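Local coordinates for protein amine Dehydrogenase (Pseudomonas putida, PDB 1JMX) that carries two covalently bound haem c groups and probably passes on electrons, as the alpha subunit of a quinohemoprotein amine dehydrogenase, at residues A[362-370]-A[466-475]; A[388-396]-A[436-444]. All coordinates share one frame; numbering follows the deposited sequence.

Following the chain from its N-terminal haem-binding region, the path runs through two further beta-rich regions before reaching the part described here, well away from both haems. Residues 362-370 lead from strand 354-362 of one sheet into strand 367-378 of the next, and interaction 1 closes a long loop when 466-475 returns to meet them. Interaction 2 nests inside that loop: residues 388-396, at the start of strand 391-400, receive the hairpin 436-444. The centres lie about 17 Å apart, yet the contacts touch. Val466 packs on Phe393 and Met437, Ala468 meets Ala395, and Lys369 O is probably hydrogen-bonded to Glu396 N, joining neighbouring strands of one sheet.

Interaction 1. Residues A[362-370]-A[466-475]; sequences YDKVEEVKV and VIATLADGGQ. With NI (nickel (II) ion), chain D.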
ATOM      1  N   TYR A 362      27.601  -1.814 -33.635  1.00 21.56           N
ATOM      2  CA  TYR A 362      26.667  -0.836 -34.163  1.00 22.29           C
ATOM      3  C   TYR A 362      27.355   0.348 -34.805  1.00 24.09           C
ATOM      4  O   TYR A 362      28.516   0.637 -34.517  1.00 23.72           O
ATOM      5  CB  TYR A 362      25.718  -0.352 -33.058  1.00 21.41           C
ATOM      6  CG  TYR A 362      26.352   0.587 -32.054  1.00 19.77           C
ATOM      7  CD1 TYR A 362      26.130   1.963 -32.128  1.00 19.23           C
ATOM      8  CD2 TYR A 362      27.169   0.104 -31.028  1.00 18.57           C
ATOM      9  CE1 TYR A 362      26.701   2.838 -31.210  1.00 18.42           C
ATOM     10  CE2 TYR A 362      27.747   0.974 -30.097  1.00 18.85           C
ATOM     11  CZ  TYR A 362      27.504   2.339 -30.200  1.00 17.86           C
ATOM     12  OH  TYR A 362      28.055   3.208 -29.296  1.00 19.66           O
ATOM     13  N   ASP A 363      26.608   1.044 -35.661  1.00 25.86           N
ATOM     14  CA  ASP A 363      27.125   2.223 -36.347  1.00 27.84           C
ATOM     15  C   ASP A 363      26.588   3.523 -35.765  1.00 27.10           C
ATOM     16  O   ASP A 363      27.358   4.446 -35.491  1.00 27.78           O
ATOM     17  CB  ASP A 363      26.886   2.147 -37.875  1.00 30.47           C
ATOM     18  CG  ASP A 363      25.449   1.775 -38.259  1.00 32.13           C
ATOM     19  OD1 ASP A 363      24.591   1.517 -37.373  1.00 34.12           O
ATOM     20  OD2 ASP A 363      25.180   1.746 -39.484  1.00 34.49           O
ATOM     21  N   LYS A 364      25.282   3.560 -35.516  1.00 26.70           N
ATOM     22  CA  LYS A 364      24.626   4.741 -34.966  1.00 26.97           C
ATOM     23  C   LYS A 364      23.415   4.378 -34.115  1.00 25.45           C
ATOM     24  O   LYS A 364      22.715   3.400 -34.389  1.00 25.38           O
ATOM     25  CB  LYS A 364      24.165   5.675 -36.092  1.00 29.07           C
ATOM     26  CG  LYS A 364      23.253   5.019 -37.133  1.00 32.03           C
ATOM     27  CD  LYS A 364      22.120   5.955 -37.571  1.00 35.93           C
ATOM     28  CE  LYS A 364      21.041   6.080 -36.479  1.00 37.00           C
ATOM     29  NZ  LYS A 364      20.024   7.140 -36.774  1.00 38.12           N
ATOM     30  N   VAL A 365      23.165   5.193 -33.095  1.00 24.78           N
ATOM     31  CA  VAL A 365      22.032   4.979 -32.210  1.00 22.58           C
ATOM     32  C   VAL A 365      20.832   5.716 -32.791  1.00 23.36           C
ATOM     33  O   VAL A 365      20.897   6.908 -33.111  1.00 23.10           O
ATOM     34  CB  VAL A 365      22.315   5.456 -30.765  1.00 20.21           C
ATOM     35  CG1 VAL A 365      21.133   5.128 -29.881  1.00 19.46           C
ATOM     36  CG2 VAL A 365      23.567   4.788 -30.219  1.00 17.90           C
ATOM     37  N   GLU A 366      19.741   4.975 -32.927  1.00 24.00           N
ATOM     38  CA  GLU A 366      18.495   5.466 -33.497  1.00 24.36           C
ATOM     39  C   GLU A 366      17.425   5.836 -32.463  1.00 22.61           C
ATOM     40  O   GLU A 366      16.833   6.915 -32.515  1.00 22.58           O
ATOM     41  CB  GLU A 366      17.961   4.360 -34.396  1.00 26.57           C
ATOM     42  CG  GLU A 366      16.988   4.764 -35.449  1.00 30.76           C
ATOM     43  CD  GLU A 366      16.690   3.600 -36.376  1.00 33.82           C
ATOM     44  OE1 GLU A 366      16.144   2.573 -35.892  1.00 32.53           O
ATOM     45  OE2 GLU A 366      17.035   3.701 -37.580  1.00 36.75           O
ATOM     46  N   GLU A 367      17.200   4.934 -31.516  1.00 20.98           N
ATOM     47  CA  GLU A 367      16.176   5.108 -30.496  1.00 18.64           C
ATOM     48  C   GLU A 367      16.728   4.845 -29.089  1.00 17.57           C
ATOM     49  O   GLU A 367      17.606   3.998 -28.905  1.00 18.18           O
ATOM     50  CB  GLU A 367      15.025   4.149 -30.839  1.00 17.49           C
ATOM     51  CG  GLU A 367      14.254   3.567 -29.674  1.00 17.78           C
ATOM     52  CD  GLU A 367      13.222   4.510 -29.107  1.00 18.93           C
ATOM     53  OE1 GLU A 367      13.233   5.706 -29.448  1.00 17.85           O
ATOM     54  OE2 GLU A 367      12.384   4.046 -28.310  1.00 20.98           O
ATOM     55  N   VAL A 368      16.230   5.586 -28.103  1.00 16.60           N
ATOM     56  CA  VAL A 368      16.679   5.419 -26.722  1.00 15.72           C
ATOM     57  C   VAL A 368      15.511   5.183 -25.776  1.00 16.11           C
ATOM     58  O   VAL A 368      14.504   5.889 -25.839  1.00 16.85           O
ATOM     59  CB  VAL A 368      17.458   6.648 -26.226  1.00 15.94           C
ATOM     60  CG1 VAL A 368      17.952   6.422 -24.810  1.00 14.10           C
ATOM     61  CG2 VAL A 368      18.618   6.929 -27.144  1.00 15.90           C
ATOM     62  N   LYS A 369      15.654   4.187 -24.902  1.00 15.95           N
ATOM     63  CA  LYS A 369      14.625   3.850 -23.923  1.00 15.60           C
ATOM     64  C   LYS A 369      15.169   3.941 -22.502  1.00 15.85           C
ATOM     65  O   LYS A 369      16.230   3.407 -22.203  1.00 15.64           O
ATOM     66  CB  LYS A 369      14.092   2.433 -24.155  1.00 15.84           C
ATOM     67  CG  LYS A 369      13.460   2.219 -25.509  1.00 17.49           C
ATOM     68  CD  LYS A 369      12.979   0.794 -25.669  1.00 18.29           C
ATOM     69  CE  LYS A 369      12.581   0.515 -27.096  1.00 18.49           C
ATOM     70  NZ  LYS A 369      11.586   1.506 -27.585  1.00 20.74           N
ATOM     71  N   VAL A 370      14.445   4.639 -21.635  1.00 14.61           N
ATOM     72  CA  VAL A 370      14.847   4.757 -20.240  1.00 14.53           C
ATOM     73  C   VAL A 370      14.340   3.522 -19.499  1.00 14.14           C
ATOM     74  O   VAL A 370      13.170   3.153 -19.610  1.00 15.15           O
ATOM     75  CB  VAL A 370      14.287   6.038 -19.577  1.00 13.13           C
ATOM     76  CG1 VAL A 370      14.577   6.034 -18.081  1.00 11.18           C
ATOM     77  CG2 VAL A 370      14.902   7.262 -20.221  1.00 12.06           C
ATOM     78  N   VAL A 466      11.806  11.651 -16.497  1.00 16.09           N
ATOM     79  CA  VAL A 466      13.229  11.342 -16.475  1.00 16.96           C
ATOM     80  C   VAL A 466      13.819  11.376 -17.881  1.00 17.80           C
ATOM     81  O   VAL A 466      13.515  10.516 -18.705  1.00 17.07           O
ATOM     82  CB  VAL A 466      13.456   9.958 -15.831  1.00 17.29           C
ATOM     83  CG1 VAL A 466      14.912   9.552 -15.921  1.00 20.10           C
ATOM     84  CG2 VAL A 466      12.997   9.987 -14.376  1.00 17.98           C
ATOM     85  N   ILE A 467      14.669  12.368 -18.146  1.00 17.39           N
ATOM     86  CA  ILE A 467      15.289  12.520 -19.464  1.00 16.44           C
ATOM     87  C   ILE A 467      16.750  12.089 -19.511  1.00 15.27           C
ATOM     88  O   ILE A 467      17.580  12.588 -18.754  1.00 13.49           O
ATOM     89  CB  ILE A 467      15.243  13.995 -19.966  1.00 18.06           C
ATOM     90  CG1 ILE A 467      13.879  14.631 -19.686  1.00 16.48           C
ATOM     91  CG2 ILE A 467      15.566  14.055 -21.464  1.00 15.66           C
ATOM     92  CD1 ILE A 467      12.753  13.950 -20.347  1.00 15.68           C
ATOM     93  N   ALA A 468      17.045  11.158 -20.413  1.00 15.00           N
ATOM     94  CA  ALA A 468      18.404  10.673 -20.628  1.00 16.89           C
ATOM     95  C   ALA A 468      18.824  11.150 -22.014  1.00 18.18           C
ATOM     96  O   ALA A 468      18.041  11.085 -22.962  1.00 18.12           O
ATOM     97  CB  ALA A 468      18.451   9.158 -20.579  1.00 17.22           C
ATOM     98  N   THR A 469      20.032  11.686 -22.123  1.00 18.85           N
ATOM     99  CA  THR A 469      20.525  12.148 -23.413  1.00 19.70           C
ATOM    100  C   THR A 469      21.864  11.470 -23.645  1.00 19.31           C
ATOM    101  O   THR A 469      22.809  11.658 -22.885  1.00 18.39           O
ATOM    102  CB  THR A 469      20.654  13.685 -23.477  1.00 21.13           C
ATOM    103  OG1 THR A 469      21.572  14.133 -22.481  1.00 27.27           O
ATOM    104  CG2 THR A 469      19.316  14.350 -23.233  1.00 19.21           C
ATOM    105  N   LEU A 470      21.903  10.619 -24.663  1.00 18.98           N
ATOM    106  CA  LEU A 470      23.097   9.870 -25.000  1.00 20.87           C
ATOM    107  C   LEU A 470      24.349  10.706 -25.241  1.00 22.11           C
ATOM    108  O   LEU A 470      24.310  11.744 -25.902  1.00 20.74           O
ATOM    109  CB  LEU A 470      22.818   8.980 -26.203  1.00 20.49           C
ATOM    110  CG  LEU A 470      22.891   7.486 -25.919  1.00 22.07           C
ATOM    111  CD1 LEU A 470      22.109   7.155 -24.659  1.00 19.82           C
ATOM    112  CD2 LEU A 470      22.370   6.718 -27.125  1.00 20.51           C
ATOM    113  N   ALA A 471      25.445  10.273 -24.626  1.00 24.10           N
ATOM    114  CA  ALA A 471      26.730  10.938 -24.783  1.00 27.17           C
ATOM    115  C   ALA A 471      27.155  10.702 -26.232  1.00 28.91           C
ATOM    116  O   ALA A 471      27.761  11.558 -26.867  1.00 30.72           O
ATOM    117  CB  ALA A 471      27.748  10.330 -23.837  1.00 25.02           C
ATOM    118  N   ASP A 472      26.771   9.542 -26.757  1.00 31.07           N
ATOM    119  CA  ASP A 472      27.087   9.148 -28.125  1.00 32.22           C
ATOM    120  C   ASP A 472      26.021   9.642 -29.108  1.00 31.13           C
ATOM    121  O   ASP A 472      25.093   8.902 -29.444  1.00 32.23           O
ATOM    122  CB  ASP A 472      27.219   7.609 -28.193  1.00 35.43           C
ATOM    123  CG  ASP A 472      27.513   7.085 -29.603  1.00 37.97           C
ATOM    124  OD1 ASP A 472      28.221   7.779 -30.372  1.00 39.73           O
ATOM    125  OD2 ASP A 472      27.043   5.964 -29.927  1.00 38.27           O
ATOM    126  N   GLY A 473      26.140  10.895 -29.547  1.00 28.92           N
ATOM    127  CA  GLY A 473      25.184  11.422 -30.511  1.00 26.49           C
ATOM    128  C   GLY A 473      24.054  12.298 -30.006  1.00 25.52           C
ATOM    129  O   GLY A 473      23.312  12.877 -30.806  1.00 25.13           O
ATOM    130  N   GLY A 474      23.891  12.371 -28.688  1.00 24.50           N
ATOM    131  CA  GLY A 474      22.845  13.203 -28.113  1.00 23.11           C
ATOM    132  C   GLY A 474      21.402  12.765 -28.315  1.00 21.64           C
ATOM    133  O   GLY A 474      20.497  13.596 -28.215  1.00 20.89           O
ATOM    134  N   GLN A 475      21.181  11.483 -28.610  1.00 22.22           N
ATOM    135  CA  GLN A 475      19.823  10.955 -28.798  1.00 22.16           C
ATOM    136  C   GLN A 475      19.154  10.895 -27.426  1.00 21.34           C
ATOM    137  O   GLN A 475      19.751  10.423 -26.461  1.00 19.97           O
ATOM    138  CB  GLN A 475      19.842   9.560 -29.431  1.00 23.34           C
ATOM    139  CG  GLN A 475      20.442   9.487 -30.838  1.00 27.97           C
ATOM    140  CD  GLN A 475      21.969   9.288 -30.840  1.00 31.10           C
ATOM    141  OE1 GLN A 475      22.627   9.386 -29.790  1.00 28.51           O
ATOM    142  NE2 GLN A 475      22.531   8.983 -32.025  1.00 30.16           N
TER
HETATM  143 NI    NI D2001      12.344   7.353 -28.973  1.00 19.97          NI
HETATM  144  O   HOH W   1      11.395   9.076 -28.271  1.00 13.88           O
HETATM  145  O   HOH W   2      13.898   8.606 -29.920  1.00 60.89           O
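Tyr362 OH meets Asp472 OD2 at 3.0 Å, probably as a hydrogen bond, although the hydroxyl proton has another acceptor within reach. The carboxylate oxygen sits at the edge of the ring, near its plane, and the ring and carboxylate planes are turned 66° apart. Asp472 gets there because its CG stands opposite its backbone N (chi1 178°), and its other oxygen, OD1, makes a long, weak ion pair with Lys295. Next comes a buried apolar row. Val365 and Leu470 reach for each other tip to tip, and the 3.4 Å between Val365 CG1 and Leu470 CD2 is tighter than usual carbon contact. The same Leu470 CD2 lies 3.8 Å from Val368 CG2, so one methyl serves two valines. Val368 also crosses Gln475 at about a right angle, with its CG2 3.7 Å from Gln475 CB. Farther along, Val370 CG2 rests 4.0 Å from Ala468 CB while its CG1 turns to Val466. The outward face of 362-370 is polar: Glu367 OE1 binds a nickel ion at 1.9 Å, with two waters on the metal, and Glu367 OE2 offers its anti lone pair to Lys369 NZ in a 2.8 Å salt bridge. Here Glu366 and Glu367 both face Trp398 in a classic beta bulge. The strand segments around 367-370 and 466-470 are not paired in the sheet; the axes of these short pieces pass 7.9 Å apart at 141°, with apolar side chains between them, as in the core of a beta sandwich, consistent with the immunoglobulin-like E-set family of this region.

Interaction 2. Residues A[388-396]-A[436-444]; sequences KVQGRFEAE and KMQADGVFV
Val442 lies against the joined side chains of Gln390 and Arg392, one methyl to each. Its CG1 lies 3.8 Å from Gln390 CD, and its CG2 sits over one face of the Arg392 guanidinium, offset toward the rim and 3.8 Å from NH1. Arg392 runs beside the valine, pointing the same way, and its NE makes a weak 2.8 Å hydrogen bond to Gln390 OE1; a second weak one comes from NH2, which helps hold the flat group over the methyl. Phe393 has its backbone N bonded to Gly441 O at 3.0 Å (158° at the hydrogen), and that oxygen also lies at the edge of its ring. Phe393 CE1 approaches Phe443 CB to 4.3 Å, and Met437 CE comes obliquely to Phe393 CD1 at 4.1 Å. Beyond these segments the Phe393 ring packs on Trp416 and Val466. Phe443 pairs with Gly391 through Gly391 N to Phe443 O (3.1 Å) and Phe443 N to Gly391 O (2.8 Å, 168°). Phe443 swings its CG to the far side from its amide nitrogen (chi1 -175°), which carries the ring away from Gly391, toward Leu464 and Ala434. A water donates to both Phe393 O and Asp440 O where the strands part. Residues 436-444 form a beta hairpin whose type I turn, Gln438 to Gly441, ends on Gly441, whose backbone lies in the left-handed region: a type I turn with a G1 bulge, docked antiparallel on the start of strand 391-400.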
ATOM      1  N   LYS A 388      15.199   6.632   2.331  1.00 12.30           N
ATOM      2  CA  LYS A 388      14.794   7.178   1.037  1.00 12.14           C
ATOM      3  C   LYS A 388      14.892   6.053   0.009  1.00 12.42           C
ATOM      4  O   LYS A 388      15.752   5.181   0.115  1.00 15.17           O
ATOM      5  CB  LYS A 388      15.718   8.317   0.604  1.00  9.75           C
ATOM      6  CG  LYS A 388      15.822   9.461   1.573  1.00  9.22           C
ATOM      7  CD  LYS A 388      16.621  10.591   0.981  1.00 10.22           C
ATOM      8  CE  LYS A 388      16.724  11.772   1.929  1.00 12.43           C
ATOM      9  NZ  LYS A 388      17.273  12.983   1.245  1.00 15.68           N
ATOM     10  N   VAL A 389      13.963   6.033  -0.937  1.00 12.20           N
ATOM     11  CA  VAL A 389      13.965   5.035  -1.998  1.00 11.51           C
ATOM     12  C   VAL A 389      14.337   5.783  -3.277  1.00 12.37           C
ATOM     13  O   VAL A 389      13.590   6.637  -3.755  1.00 10.33           O
ATOM     14  CB  VAL A 389      12.589   4.337  -2.145  1.00 11.94           C
ATOM     15  CG1 VAL A 389      12.572   3.443  -3.370  1.00  9.93           C
ATOM     16  CG2 VAL A 389      12.284   3.517  -0.896  1.00 10.79           C
ATOM     17  N   GLN A 390      15.539   5.496  -3.772  1.00 13.48           N
ATOM     18  CA  GLN A 390      16.069   6.126  -4.974  1.00 13.64           C
ATOM     19  C   GLN A 390      15.469   5.635  -6.281  1.00 13.61           C
ATOM     20  O   GLN A 390      14.961   4.515  -6.386  1.00 14.88           O
ATOM     21  CB  GLN A 390      17.571   5.864  -5.091  1.00 13.00           C
ATOM     22  CG  GLN A 390      18.443   6.321  -3.956  1.00 13.49           C
ATOM     23  CD  GLN A 390      19.854   5.766  -4.084  1.00 12.90           C
ATOM     24  OE1 GLN A 390      20.085   4.767  -4.766  1.00 12.08           O
ATOM     25  NE2 GLN A 390      20.802   6.416  -3.426  1.00 14.22           N
ATOM     26  N   GLY A 391      15.557   6.498  -7.282  1.00 14.24           N
ATOM     27  CA  GLY A 391      15.146   6.140  -8.623  1.00 14.26           C
ATOM     28  C   GLY A 391      16.505   5.835  -9.249  1.00 14.34           C
ATOM     29  O   GLY A 391      17.455   6.593  -9.053  1.00 14.97           O
ATOM     30  N   ARG A 392      16.649   4.691  -9.904  1.00 14.56           N
ATOM     31  CA  ARG A 392      17.927   4.345 -10.530  1.00 14.37           C
ATOM     32  C   ARG A 392      17.649   4.017 -11.974  1.00 14.41           C
ATOM     33  O   ARG A 392      16.862   3.120 -12.272  1.00 14.15           O
ATOM     34  CB  ARG A 392      18.583   3.179  -9.807  1.00 15.32           C
ATOM     35  CG  ARG A 392      19.073   3.552  -8.428  1.00 16.13           C
ATOM     36  CD  ARG A 392      19.692   2.363  -7.750  1.00 18.59           C
ATOM     37  NE  ARG A 392      20.594   2.797  -6.696  1.00 23.16           N
ATOM     38  CZ  ARG A 392      21.898   2.964  -6.863  1.00 21.39           C
ATOM     39  NH1 ARG A 392      22.460   2.726  -8.043  1.00 22.06           N
ATOM     40  NH2 ARG A 392      22.635   3.400  -5.855  1.00 23.33           N
ATOM     41  N   PHE A 393      18.298   4.743 -12.877  1.00 14.57           N
ATOM     42  CA  PHE A 393      18.018   4.555 -14.285  1.00 15.54           C
ATOM     43  C   PHE A 393      19.178   4.223 -15.183  1.00 17.10           C
ATOM     44  O   PHE A 393      20.335   4.456 -14.852  1.00 18.14           O
ATOM     45  CB  PHE A 393      17.295   5.787 -14.824  1.00 13.66           C
ATOM     46  CG  PHE A 393      16.148   6.225 -13.975  1.00 13.37           C
ATOM     47  CD1 PHE A 393      16.332   7.178 -12.978  1.00 14.99           C
ATOM     48  CD2 PHE A 393      14.892   5.668 -14.148  1.00 12.78           C
ATOM     49  CE1 PHE A 393      15.274   7.569 -12.161  1.00 14.03           C
ATOM     50  CE2 PHE A 393      13.828   6.050 -13.337  1.00 14.18           C
ATOM     51  CZ  PHE A 393      14.021   7.002 -12.342  1.00 12.90           C
ATOM     52  N   GLU A 394      18.830   3.724 -16.360  1.00 17.81           N
ATOM     53  CA  GLU A 394      19.795   3.347 -17.368  1.00 18.85           C
ATOM     54  C   GLU A 394      19.201   3.754 -18.731  1.00 18.40           C
ATOM     55  O   GLU A 394      17.980   3.804 -18.889  1.00 16.56           O
ATOM     56  CB  GLU A 394      20.005   1.838 -17.290  1.00 21.82           C
ATOM     57  CG  GLU A 394      21.352   1.367 -17.735  1.00 26.62           C
ATOM     58  CD  GLU A 394      22.423   1.492 -16.676  1.00 27.16           C
ATOM     59  OE1 GLU A 394      22.345   0.781 -15.652  1.00 28.53           O
ATOM     60  OE2 GLU A 394      23.374   2.266 -16.890  1.00 31.17           O
ATOM     61  N   ALA A 395      20.054   4.130 -19.679  1.00 17.31           N
ATOM     62  CA  ALA A 395      19.583   4.517 -21.012  1.00 16.15           C
ATOM     63  C   ALA A 395      19.878   3.392 -21.991  1.00 17.01           C
ATOM     64  O   ALA A 395      21.034   3.102 -22.287  1.00 17.64           O
ATOM     65  CB  ALA A 395      20.250   5.802 -21.464  1.00 15.72           C
ATOM     66  N   GLU A 396      18.822   2.720 -22.438  1.00 15.85           N
ATOM     67  CA  GLU A 396      18.928   1.605 -23.369  1.00 17.26           C
ATOM     68  C   GLU A 396      18.898   2.042 -24.834  1.00 16.17           C
ATOM     69  O   GLU A 396      17.890   2.531 -25.327  1.00 15.18           O
ATOM     70  CB  GLU A 396      17.810   0.614 -23.085  1.00 17.26           C
ATOM     71  CG  GLU A 396      17.745  -0.560 -24.019  1.00 19.37           C
ATOM     72  CD  GLU A 396      16.459  -1.317 -23.840  1.00 21.04           C
ATOM     73  OE1 GLU A 396      15.392  -0.726 -24.095  1.00 22.47           O
ATOM     74  OE2 GLU A 396      16.501  -2.485 -23.413  1.00 22.25           O
ATOM     75  N   LYS A 436      17.040  15.361  -6.048  1.00 17.74           N
ATOM     76  CA  LYS A 436      18.088  15.711  -6.992  1.00 18.84           C
ATOM     77  C   LYS A 436      18.546  14.563  -7.874  1.00 17.73           C
ATOM     78  O   LYS A 436      18.842  13.468  -7.396  1.00 16.08           O
ATOM     79  CB  LYS A 436      19.288  16.336  -6.267  1.00 21.55           C
ATOM     80  CG  LYS A 436      19.941  15.441  -5.221  1.00 27.71           C
ATOM     81  CD  LYS A 436      21.015  16.186  -4.408  1.00 31.93           C
ATOM     82  CE  LYS A 436      21.701  15.274  -3.385  1.00 32.52           C
ATOM     83  NZ  LYS A 436      20.724  14.699  -2.407  1.00 32.37           N
ATOM     84  N   MET A 437      18.527  14.813  -9.178  1.00 17.41           N
ATOM     85  CA  MET A 437      18.975  13.840 -10.160  1.00 18.07           C
ATOM     86  C   MET A 437      20.478  14.045 -10.289  1.00 19.26           C
ATOM     87  O   MET A 437      20.956  15.160 -10.521  1.00 19.68           O
ATOM     88  CB  MET A 437      18.302  14.078 -11.514  1.00 17.63           C
ATOM     89  CG  MET A 437      18.765  13.141 -12.611  1.00 16.98           C
ATOM     90  SD  MET A 437      18.351  11.426 -12.262  1.00 19.56           S
ATOM     91  CE  MET A 437      16.808  11.277 -13.135  1.00 17.07           C
ATOM     92  N   GLN A 438      21.223  12.973 -10.075  1.00 19.55           N
ATOM     93  CA  GLN A 438      22.665  13.032 -10.172  1.00 21.75           C
ATOM     94  C   GLN A 438      23.090  12.635 -11.579  1.00 21.92           C
ATOM     95  O   GLN A 438      22.343  11.968 -12.298  1.00 21.01           O
ATOM     96  CB  GLN A 438      23.284  12.095  -9.142  1.00 22.58           C
ATOM     97  CG  GLN A 438      22.799  12.362  -7.739  1.00 27.03           C
ATOM     98  CD  GLN A 438      23.337  11.369  -6.740  1.00 29.66           C
ATOM     99  OE1 GLN A 438      23.734  10.255  -7.098  1.00 32.27           O
ATOM    100  NE2 GLN A 438      23.354  11.765  -5.468  1.00 31.91           N
ATOM    101  N   ALA A 439      24.304  13.034 -11.952  1.00 22.46           N
ATOM    102  CA  ALA A 439      24.860  12.743 -13.269  1.00 23.15           C
ATOM    103  C   ALA A 439      24.855  11.258 -13.630  1.00 21.99           C
ATOM    104  O   ALA A 439      24.618  10.901 -14.788  1.00 24.46           O
ATOM    105  CB  ALA A 439      26.277  13.298 -13.365  1.00 22.51           C
ATOM    106  N   ASP A 440      25.111  10.406 -12.638  1.00 21.04           N
ATOM    107  CA  ASP A 440      25.152   8.959 -12.833  1.00 18.73           C
ATOM    108  C   ASP A 440      23.812   8.258 -13.079  1.00 17.46           C
ATOM    109  O   ASP A 440      23.790   7.060 -13.367  1.00 17.47           O
ATOM    110  CB  ASP A 440      25.928   8.278 -11.697  1.00 21.02           C
ATOM    111  CG  ASP A 440      25.410   8.636 -10.305  1.00 23.31           C
ATOM    112  OD1 ASP A 440      24.593   9.567 -10.156  1.00 24.52           O
ATOM    113  OD2 ASP A 440      25.850   7.981  -9.334  1.00 25.81           O
ATOM    114  N   GLY A 441      22.712   9.012 -13.024  1.00 15.33           N
ATOM    115  CA  GLY A 441      21.396   8.439 -13.257  1.00 14.87           C
ATOM    116  C   GLY A 441      20.685   7.974 -11.996  1.00 14.80           C
ATOM    117  O   GLY A 441      19.733   7.201 -12.060  1.00 13.68           O
ATOM    118  N   VAL A 442      21.176   8.427 -10.849  1.00 14.27           N
ATOM    119  CA  VAL A 442      20.595   8.084  -9.563  1.00 13.22           C
ATOM    120  C   VAL A 442      19.857   9.302  -9.040  1.00 13.28           C
ATOM    121  O   VAL A 442      20.447  10.376  -8.900  1.00 13.54           O
ATOM    122  CB  VAL A 442      21.690   7.691  -8.539  1.00 13.08           C
ATOM    123  CG1 VAL A 442      21.114   7.596  -7.146  1.00 12.94           C
ATOM    124  CG2 VAL A 442      22.308   6.375  -8.918  1.00 12.67           C
ATOM    125  N   PHE A 443      18.554   9.149  -8.813  1.00 13.65           N
ATOM    126  CA  PHE A 443      17.735  10.226  -8.272  1.00 12.46           C
ATOM    127  C   PHE A 443      17.569  10.037  -6.763  1.00 12.71           C
ATOM    128  O   PHE A 443      17.084   9.004  -6.309  1.00 12.65           O
ATOM    129  CB  PHE A 443      16.356  10.263  -8.936  1.00 12.55           C
ATOM    130  CG  PHE A 443      15.510  11.425  -8.494  1.00 13.40           C
ATOM    131  CD1 PHE A 443      15.589  12.649  -9.149  1.00 13.59           C
ATOM    132  CD2 PHE A 443      14.642  11.302  -7.413  1.00 13.39           C
ATOM    133  CE1 PHE A 443      14.816  13.738  -8.735  1.00 14.99           C
ATOM    134  CE2 PHE A 443      13.866  12.384  -6.992  1.00 12.53           C
ATOM    135  CZ  PHE A 443      13.954  13.605  -7.657  1.00 13.29           C
ATOM    136  N   VAL A 444      18.000  11.032  -5.996  1.00 13.66           N
ATOM    137  CA  VAL A 444      17.900  11.003  -4.538  1.00 14.35           C
ATOM    138  C   VAL A 444      16.734  11.903  -4.125  1.00 14.58           C
ATOM    139  O   VAL A 444      16.820  13.128  -4.230  1.00 14.82           O
ATOM    140  CB  VAL A 444      19.222  11.506  -3.872  1.00 15.20           C
ATOM    141  CG1 VAL A 444      19.061  11.609  -2.362  1.00 14.63           C
ATOM    142  CG2 VAL A 444      20.383  10.571  -4.221  1.00 12.90           C
TER
HETATM  143  O   HOH W   3      23.036   5.532 -15.348  1.00 21.35           O